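Local coordinates for protein putative drug/sodium antiporter (Escherichia coli, PDB 4Z3N) that probably exports drug-like or other foreign compounds across the cell membrane as a MATE-type antiporter, and is linked to transport of the genotoxin colibactin, at residues Met43-Thr48 with Lys186-Gly191; Leu159-Ser164 with Ala216-Gln221. All coordinates share one frame; numbering follows the deposited sequence.

Contact 1. Residues Met43-Thr48 with Lys186-Gly191; sequences MLTQVT and KASLLG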
loop_
_atom_site.group_PDB
_atom_site.type_symbol
_atom_site.label_atom_id
_atom_site.label_comp_id
_atom_site.label_asym_id
_atom_site.label_seq_id
_atom_site.Cartn_x
_atom_site.Cartn_y
_atom_site.Cartn_z
ATOM N N MET A 43 2.467 -6.829 -8.475
ATOM C CA MET A 43 1.250 -6.191 -8.006
ATOM C C MET A 43 0.073 -6.627 -8.860
ATOM O O MET A 43 -1.021 -6.771 -8.363
ATOM C CB MET A 43 1.400 -4.674 -8.000
ATOM C CG MET A 43 2.257 -4.156 -6.858
ATOM S SD MET A 43 2.615 -2.382 -6.951
ATOM C CE MET A 43 4.177 -2.305 -6.078
ATOM N N LEU A 44 0.303 -6.869 -10.140
ATOM C CA LEU A 44 -0.774 -7.360 -10.978
ATOM C C LEU A 44 -1.205 -8.769 -10.548
ATOM O O LEU A 44 -2.403 -9.059 -10.551
ATOM C CB LEU A 44 -0.379 -7.346 -12.455
ATOM C CG LEU A 44 -0.289 -5.988 -13.163
ATOM C CD1 LEU A 44 -0.057 -6.169 -14.662
ATOM C CD2 LEU A 44 -1.524 -5.147 -12.914
ATOM N N THR A 45 -0.252 -9.632 -10.170
ATOM C CA THR A 45 -0.595 -10.981 -9.704
ATOM C C THR A 45 -1.657 -10.934 -8.608
ATOM O O THR A 45 -2.572 -11.761 -8.581
ATOM C CB THR A 45 0.612 -11.783 -9.116
ATOM O OG1 THR A 45 0.977 -11.252 -7.837
ATOM C CG2 THR A 45 1.809 -11.813 -10.040
ATOM N N GLN A 46 -1.515 -9.973 -7.697
ATOM C CA GLN A 46 -2.430 -9.836 -6.574
ATOM C C GLN A 46 -3.873 -9.720 -7.031
ATOM O O GLN A 46 -4.769 -10.245 -6.375
ATOM C CB GLN A 46 -2.051 -8.630 -5.716
ATOM C CG GLN A 46 -0.941 -8.932 -4.736
ATOM C CD GLN A 46 -0.240 -7.673 -4.244
ATOM O OE1 GLN A 46 -0.613 -6.549 -4.610
ATOM N NE2 GLN A 46 0.789 -7.857 -3.418
ATOM N N VAL A 47 -4.094 -9.054 -8.159
ATOM C CA VAL A 47 -5.450 -8.855 -8.659
ATOM C C VAL A 47 -6.044 -10.185 -9.092
ATOM O O VAL A 47 -7.212 -10.461 -8.819
ATOM C CB VAL A 47 -5.500 -7.843 -9.845
ATOM C CG1 VAL A 47 -6.913 -7.737 -10.443
ATOM C CG2 VAL A 47 -5.008 -6.468 -9.397
ATOM N N THR A 48 -5.227 -11.016 -9.739
ATOM C CA THR A 48 -5.695 -12.299 -10.259
ATOM C C THR A 48 -6.397 -13.159 -9.204
ATOM O O THR A 48 -7.265 -13.955 -9.548
ATOM C CB THR A 48 -4.547 -13.124 -10.854
ATOM O OG1 THR A 48 -3.688 -13.571 -9.804
ATOM C CG2 THR A 48 -3.740 -12.299 -11.836
ATOM N N LYS A 186 8.934 -13.438 -8.989
ATOM C CA LYS A 186 8.790 -14.878 -9.209
ATOM C C LYS A 186 7.973 -15.522 -8.092
ATOM O O LYS A 186 7.092 -16.338 -8.362
ATOM C CB LYS A 186 10.154 -15.549 -9.328
ATOM C CG LYS A 186 10.852 -15.281 -10.660
ATOM C CD LYS A 186 12.267 -15.851 -10.666
ATOM C CE LYS A 186 13.194 -15.084 -11.613
ATOM N NZ LYS A 186 14.634 -15.423 -11.362
ATOM N N ALA A 187 8.243 -15.140 -6.847
ATOM C CA ALA A 187 7.399 -15.560 -5.733
ATOM C C ALA A 187 5.946 -15.210 -6.009
ATOM O O ALA A 187 5.046 -16.030 -5.814
ATOM C CB ALA A 187 7.853 -14.921 -4.440
ATOM N N SER A 188 5.716 -13.983 -6.458
ATOM C CA SER A 188 4.365 -13.523 -6.743
ATOM C C SER A 188 3.662 -14.407 -7.785
ATOM O O SER A 188 2.510 -14.810 -7.608
ATOM C CB SER A 188 4.394 -12.064 -7.218
ATOM O OG SER A 188 4.387 -11.175 -6.115
ATOM N N LEU A 189 4.367 -14.701 -8.871
ATOM C CA LEU A 189 3.817 -15.495 -9.957
ATOM C C LEU A 189 3.464 -16.902 -9.478
ATOM O O LEU A 189 2.388 -17.424 -9.802
ATOM C CB LEU A 189 4.807 -15.554 -11.120
ATOM C CG LEU A 189 4.880 -14.290 -11.970
ATOM C CD1 LEU A 189 6.041 -14.328 -12.962
ATOM C CD2 LEU A 189 3.550 -14.073 -12.681
ATOM N N LEU A 190 4.372 -17.512 -8.711
ATOM C CA LEU A 190 4.149 -18.846 -8.173
ATOM C C LEU A 190 2.924 -18.854 -7.284
ATOM O O LEU A 190 2.157 -19.808 -7.286
ATOM C CB LEU A 190 5.365 -19.334 -7.400
ATOM C CG LEU A 190 5.211 -20.636 -6.623
ATOM C CD1 LEU A 190 4.775 -21.767 -7.534
ATOM C CD2 LEU A 190 6.525 -20.971 -5.959
ATOM N N GLY A 191 2.727 -17.777 -6.540
ATOM C CA GLY A 191 1.563 -17.658 -5.682
ATOM C C GLY A 191 0.264 -17.623 -6.464
ATOM O O GLY A 191 -0.734 -18.208 -6.050
#
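T45 and S188 carry this contact by van der Waals packing. T45 OG1 lies 3.6 Å from S188 CB. T45 CG2 is 3.8 Å from the same S188 CB, so the two branches of the threonine meet one methylene carbon. L189 adds an apolar touch at one side, with its CD2 3.9 Å from T45 CG2. The T45 and L189 side chains cross at about a right angle. Small side chains let the backbones come close: the CA atoms of T45 and S188 are 6.3 Å apart. The segments lie on helices 28-56 and 181-204, the first and fifth of the twelve predicted transmembrane helices of the MATE fold. A192, one residue past the second segment, continues this small-residue surface and touches both T45 and T48.

The polar groups bond within their own helices. T45 OG1 and S188 OG are 3.8 Å apart and do not bond each other. With chi1 at 73°, OG1 sits between the backbone N and the carbonyl carbon, turned back to G42 O, its hydrogen-bond partner. S188 OG makes a weak hydrogen bond to I184 O. T45 O weakly accepts the T48 backbone N-H.

Contact 2. Residues Leu159-Ser164 with Ala216-Gln221; sequences LLTVFS and ASFLAQ. With OLC ((2R)-2,3-dihydroxypropyl (9Z)-octadec-9-enoate), chain E.
T161 OG1 is hydrogen-bonded to S158 O, and the carbon side of T161 packs on the F218 ring. The hydroxyl is thus turned back to the carbonyl three residues earlier. The methyl CG2 lies over one face of the ring, offset toward the rim. It makes a CH-pi contact, 4.0 Å from T161 CG2 to the centroid of the F218 ring and 21° off the ring normal. T161 CB is 3.7 Å from F218 CE1.

S164 meets the ring at its edge instead, its OG in plane and 3.7 Å from F218 CZ. Q221 NE2 also lies at the edge in the ring plane. F218 reaches across because its CG is anti to the backbone N, chi1 -177°. A monoolein chain runs beside Q221, but its closest approaches are too short to be relied on. The F218 side chain also touches a second monoolein.

T161 also touches L81, and Q221 touches F82, both on helix 75-101. L159 to V162 form a type I turn. The contact thus packs an aromatic side chain of helix 209-232 against segment 159-164, in a predicted transmembrane stretch of the all-helical bundle of a MATE transporter.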
loop_
_atom_site.group_PDB
_atom_site.type_symbol
_atom_site.label_atom_id
_atom_site.label_comp_id
_atom_site.label_asym_id
_atom_site.label_seq_id
_atom_site.Cartn_x
_atom_site.Cartn_y
_atom_site.Cartn_z
ATOM N N LEU A 159 -7.319 -14.998 11.851
ATOM C CA LEU A 159 -6.320 -14.933 12.909
ATOM C C LEU A 159 -5.238 -15.994 12.693
ATOM O O LEU A 159 -4.072 -15.796 13.043
ATOM C CB LEU A 159 -6.967 -15.110 14.296
ATOM C CG LEU A 159 -7.949 -14.062 14.856
ATOM C CD1 LEU A 159 -8.385 -14.428 16.281
ATOM C CD2 LEU A 159 -7.391 -12.650 14.838
ATOM N N LEU A 160 -5.619 -17.122 12.107
ATOM C CA LEU A 160 -4.660 -18.195 11.904
ATOM C C LEU A 160 -3.665 -17.863 10.792
ATOM O O LEU A 160 -2.677 -18.548 10.619
ATOM C CB LEU A 160 -5.383 -19.513 11.602
ATOM C CG LEU A 160 -6.202 -20.119 12.749
ATOM C CD1 LEU A 160 -6.780 -21.443 12.306
ATOM C CD2 LEU A 160 -5.396 -20.285 14.015
ATOM N N THR A 161 -3.948 -16.819 10.030
ATOM C CA THR A 161 -3.094 -16.424 8.930
ATOM C C THR A 161 -2.066 -15.331 9.283
ATOM O O THR A 161 -1.157 -15.061 8.508
ATOM C CB THR A 161 -3.950 -15.931 7.760
ATOM O OG1 THR A 161 -4.464 -14.629 8.075
ATOM C CG2 THR A 161 -5.093 -16.899 7.507
ATOM N N VAL A 162 -2.199 -14.732 10.461
ATOM C CA VAL A 162 -1.421 -13.549 10.835
ATOM C C VAL A 162 0.117 -13.698 10.787
ATOM O O VAL A 162 0.795 -12.910 10.124
ATOM C CB VAL A 162 -1.822 -13.086 12.248
ATOM C CG1 VAL A 162 -0.900 -11.953 12.744
ATOM C CG2 VAL A 162 -3.274 -12.654 12.253
ATOM N N PHE A 163 0.661 -14.685 11.494
ATOM C CA PHE A 163 2.100 -14.871 11.530
ATOM C C PHE A 163 2.655 -15.099 10.125
ATOM O O PHE A 163 3.719 -14.588 9.781
ATOM C CB PHE A 163 2.478 -16.028 12.456
ATOM C CG PHE A 163 3.965 -16.219 12.619
ATOM C CD1 PHE A 163 4.793 -15.137 12.916
ATOM C CD2 PHE A 163 4.536 -17.485 12.498
ATOM C CE1 PHE A 163 6.150 -15.306 13.079
ATOM C CE2 PHE A 163 5.901 -17.667 12.661
ATOM C CZ PHE A 163 6.710 -16.572 12.952
ATOM N N SER A 164 1.922 -15.834 9.303
ATOM C CA SER A 164 2.380 -16.140 7.954
ATOM C C SER A 164 2.403 -14.875 7.101
ATOM O O SER A 164 3.346 -14.651 6.330
ATOM C CB SER A 164 1.491 -17.213 7.313
ATOM O OG SER A 164 0.907 -18.047 8.311
ATOM N N ALA A 216 -7.275 -21.847 -0.559
ATOM C CA ALA A 216 -6.397 -21.879 -1.731
ATOM C C ALA A 216 -5.543 -20.604 -1.778
ATOM O O ALA A 216 -4.338 -20.658 -2.030
ATOM C CB ALA A 216 -7.205 -22.038 -3.010
ATOM N N SER A 217 -6.189 -19.463 -1.536
ATOM C CA SER A 217 -5.507 -18.181 -1.450
ATOM C C SER A 217 -4.411 -18.240 -0.386
ATOM O O SER A 217 -3.304 -17.758 -0.589
ATOM C CB SER A 217 -6.501 -17.056 -1.131
ATOM O OG SER A 217 -7.203 -16.608 -2.290
ATOM N N PHE A 218 -4.719 -18.855 0.744
ATOM C CA PHE A 218 -3.763 -18.951 1.820
ATOM C C PHE A 218 -2.578 -19.911 1.518
ATOM O O PHE A 218 -1.442 -19.657 1.944
ATOM C CB PHE A 218 -4.494 -19.361 3.101
ATOM C CG PHE A 218 -3.606 -19.418 4.308
ATOM C CD1 PHE A 218 -2.845 -18.321 4.676
ATOM C CD2 PHE A 218 -3.528 -20.565 5.069
ATOM C CE1 PHE A 218 -2.023 -18.371 5.778
ATOM C CE2 PHE A 218 -2.705 -20.617 6.176
ATOM C CZ PHE A 218 -1.954 -19.518 6.535
ATOM N N LEU A 219 -2.822 -21.004 0.799
ATOM C CA LEU A 219 -1.736 -21.937 0.486
ATOM C C LEU A 219 -0.880 -21.316 -0.606
ATOM O O LEU A 219 0.312 -21.619 -0.739
ATOM C CB LEU A 219 -2.271 -23.313 0.054
ATOM C CG LEU A 219 -3.036 -24.135 1.112
ATOM C CD1 LEU A 219 -3.710 -25.344 0.491
ATOM C CD2 LEU A 219 -2.130 -24.570 2.254
ATOM N N ALA A 220 -1.511 -20.442 -1.386
ATOM C CA ALA A 220 -0.804 -19.573 -2.317
ATOM C C ALA A 220 0.203 -18.694 -1.572
ATOM O O ALA A 220 1.349 -18.578 -1.979
ATOM C CB ALA A 220 -1.797 -18.707 -3.098
ATOM N N GLN A 221 -0.223 -18.084 -0.473
ATOM C CA GLN A 221 0.648 -17.183 0.255
ATOM C C GLN A 221 1.792 -17.943 0.927
ATOM O O GLN A 221 2.931 -17.455 0.975
ATOM C CB GLN A 221 -0.150 -16.371 1.281
ATOM C CG GLN A 221 -0.794 -15.099 0.699
ATOM C CD GLN A 221 -2.127 -14.725 1.380
ATOM O OE1 GLN A 221 -2.880 -13.901 0.866
ATOM N NE2 GLN A 221 -2.416 -15.332 2.536
HETATM C C9 OLC E . -5.944 -12.287 0.971
HETATM C C8 OLC E . -5.413 -13.000 -0.264
HETATM C C7 OLC E . -4.672 -12.028 -1.166
HETATM C C6 OLC E . -3.546 -12.735 -1.890
HETATM C C5 OLC E . -2.278 -11.904 -1.783
HETATM C C4 OLC E . -1.084 -12.751 -1.392
#

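How the contacts relate
Contact 1 is buried, while contact 2 is partly buried and lies farther from the centre of the chain. Their centres are about 15 Å apart. They share no helix, but helix 181-204 of contact 1 follows helix 162-177 and precedes helix 209-232, the two helices of contact 2. The contacts also meet directly, where G191 O packs on A220 CB. Neither has a hydrogen bond across its segments, and in both a threonine hydroxyl bonds to a backbone carbonyl three residues earlier. The packing differs. The nearest CA atoms are 6.3 Å apart in contact 1 (T45 and S188) and 7.6 Å in contact 2 (T161 and F218). Contact 2 spans its wider gap with one phenylalanine, whose side chain also touches a bound monoolein.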